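Local coordinates for protein acetyltransferase (Agrobacterium tumefaciens, PDB 2FSR) that probably transfers an acetyl group from acetyl-coenzyme A to a so far unidentified acceptor, as a member of the GNAT acetyltransferase family, at residues Pro46-Phe51 with Trp70-His75. Numbering follows the deposited sequence.
Sequences PAYRDF and WGVFCH
Tyr48 reaches across from helix 45-53 and brings its ring edge to Val72 and one ring face to Phe73 of helix 66-83. Its CG is anti to the backbone N (chi1 -179°), which carries the ring out from its own helix until the hydroxyl arrives beside Val72. One ring carbon of Phe73, CD1, lies over one face of the Tyr48 ring, displaced toward its rim and 3.6 Å from Tyr48 CD2. Phe73 CB also lies 3.8 Å from Tyr48 CE2, so the root of the phenylalanine side chain packs against the outer half of the tyrosine ring. The two side chains run past each other in opposite directions. Their ring centroids are 5.1 Å apart and their planes are inclined at 50°, an oblique pairing.

Val72 meets the same ring at its edge, near the ring plane. Its CG1 methyl comes within 3.1 Å of Tyr48 OH, a tight approach between a methyl and a hydroxyl oxygen. With CG1 anti to the valine N (chi1 -178°), it is this methyl that meets the hydroxyl. The two side chains cross at about a right angle.

The helix backbones stay well apart, with Tyr48 CA 8.2 Å from Phe73 CA. The aromatic side chains bridge that gap. Phe45 meets Phe73 edge to face, extending the aromatic cluster, and Tyr120 also touches Tyr48. The two helices lie in the chain between strands 35-38 and 87-92, as the first two helices of a GNAT fold do. A PEG molecule, probably from the crystallisation liquor, lies near Val72.

The contact buries 163 Å² and is made by aromatic and aliphatic surfaces, with the tyrosine hydroxyl as the polar atom at the join. Contact on both a face and an edge should limit swinging of the Tyr48 ring. The join between the helices thus rests on shape and dispersion rather than on charge pairing.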
# COMPACT_ATOMS: atom_id res chain seq x y z
N PRO A 46 -8.55 -4.11 -14.42
CA PRO A 46 -9.57 -5.14 -14.35
C PRO A 46 -9.49 -6.06 -13.13
O PRO A 46 -10.53 -6.29 -12.49
CB PRO A 46 -9.38 -5.90 -15.67
CG PRO A 46 -8.84 -4.87 -16.61
CD PRO A 46 -7.88 -4.09 -15.73
N ALA A 47 -8.30 -6.58 -12.80
CA ALA A 47 -8.18 -7.51 -11.65
C ALA A 47 -8.41 -6.73 -10.36
O ALA A 47 -8.99 -7.25 -9.39
CB ALA A 47 -6.82 -8.17 -11.65
N TYR A 48 -7.97 -5.47 -10.34
CA TYR A 48 -8.18 -4.61 -9.17
C TYR A 48 -9.67 -4.40 -8.93
O TYR A 48 -10.13 -4.49 -7.78
CB TYR A 48 -7.45 -3.27 -9.38
CG TYR A 48 -7.54 -2.27 -8.25
CD1 TYR A 48 -6.69 -2.35 -7.15
CD2 TYR A 48 -8.47 -1.25 -8.28
CE1 TYR A 48 -6.77 -1.43 -6.12
CE2 TYR A 48 -8.57 -0.31 -7.26
CZ TYR A 48 -7.72 -0.42 -6.18
OH TYR A 48 -7.81 0.52 -5.17
N ARG A 49 -10.42 -4.13 -9.99
CA ARG A 49 -11.85 -3.88 -9.89
C ARG A 49 -12.57 -5.16 -9.46
O ARG A 49 -13.47 -5.12 -8.62
CB ARG A 49 -12.39 -3.36 -11.23
CG ARG A 49 -13.89 -3.21 -11.33
CD ARG A 49 -14.48 -2.30 -10.25
NE ARG A 49 -15.95 -2.37 -10.30
CZ ARG A 49 -16.76 -2.26 -9.24
NH1 ARG A 49 -16.26 -2.05 -8.02
NH2 ARG A 49 -18.08 -2.38 -9.39
N ASP A 50 -12.18 -6.30 -10.05
CA ASP A 50 -12.72 -7.60 -9.63
C ASP A 50 -12.59 -7.76 -8.11
O ASP A 50 -13.57 -8.09 -7.42
CB ASP A 50 -11.99 -8.77 -10.32
CG ASP A 50 -12.35 -8.93 -11.80
OD1 ASP A 50 -13.30 -8.28 -12.29
OD2 ASP A 50 -11.66 -9.73 -12.47
N PHE A 51 -11.41 -7.45 -7.58
CA PHE A 51 -11.19 -7.56 -6.14
C PHE A 51 -12.09 -6.58 -5.37
O PHE A 51 -12.78 -6.95 -4.42
CB PHE A 51 -9.71 -7.28 -5.80
CG PHE A 51 -9.44 -7.15 -4.32
CD1 PHE A 51 -9.26 -8.29 -3.55
CD2 PHE A 51 -9.37 -5.91 -3.71
CE1 PHE A 51 -9.01 -8.18 -2.16
CE2 PHE A 51 -9.12 -5.80 -2.33
CZ PHE A 51 -8.94 -6.94 -1.57
N TRP A 70 -12.45 3.34 -9.09
CA TRP A 70 -11.64 4.15 -9.97
C TRP A 70 -10.95 5.29 -9.22
O TRP A 70 -9.76 5.55 -9.43
CB TRP A 70 -12.49 4.68 -11.13
CG TRP A 70 -11.75 5.56 -12.11
CD1 TRP A 70 -11.98 6.88 -12.37
CD2 TRP A 70 -10.64 5.17 -12.95
NE1 TRP A 70 -11.08 7.35 -13.31
CE2 TRP A 70 -10.25 6.33 -13.68
CE3 TRP A 70 -9.92 3.97 -13.14
CZ2 TRP A 70 -9.20 6.31 -14.61
CZ3 TRP A 70 -8.87 3.97 -14.06
CH2 TRP A 70 -8.52 5.13 -14.79
N GLY A 71 -11.69 5.96 -8.34
CA GLY A 71 -11.08 7.03 -7.55
C GLY A 71 -9.93 6.54 -6.68
O GLY A 71 -8.89 7.19 -6.63
N VAL A 72 -10.08 5.40 -6.00
CA VAL A 72 -8.95 4.87 -5.21
C VAL A 72 -7.75 4.50 -6.10
O VAL A 72 -6.60 4.79 -5.76
CB VAL A 72 -9.37 3.65 -4.35
CG1 VAL A 72 -8.19 3.14 -3.51
CG2 VAL A 72 -10.53 4.03 -3.43
N PHE A 73 -8.02 3.86 -7.24
CA PHE A 73 -6.93 3.47 -8.15
C PHE A 73 -6.17 4.72 -8.62
O PHE A 73 -4.94 4.73 -8.68
CB PHE A 73 -7.54 2.72 -9.33
CG PHE A 73 -6.56 1.99 -10.22
CD1 PHE A 73 -5.96 0.78 -9.81
CD2 PHE A 73 -6.29 2.48 -11.51
CE1 PHE A 73 -5.09 0.08 -10.65
CE2 PHE A 73 -5.42 1.78 -12.37
CZ PHE A 73 -4.81 0.58 -11.93
N CYS A 74 -6.91 5.78 -8.94
CA CYS A 74 -6.26 7.02 -9.35
C CYS A 74 -5.49 7.70 -8.20
O CYS A 74 -4.37 8.19 -8.44
CB CYS A 74 -7.28 7.98 -9.92
SG CYS A 74 -7.94 7.46 -11.56
N HIS A 75 -6.05 7.66 -6.99
CA HIS A 75 -5.36 8.14 -5.77
C HIS A 75 -4.05 7.34 -5.60
O HIS A 75 -2.99 7.91 -5.31
CB HIS A 75 -6.31 7.98 -4.58
CG HIS A 75 -5.62 7.80 -3.26
ND1 HIS A 75 -5.51 8.83 -2.36
CD2 HIS A 75 -5.06 6.71 -2.69
CE1 HIS A 75 -4.89 8.39 -1.27
NE2 HIS A 75 -4.63 7.10 -1.44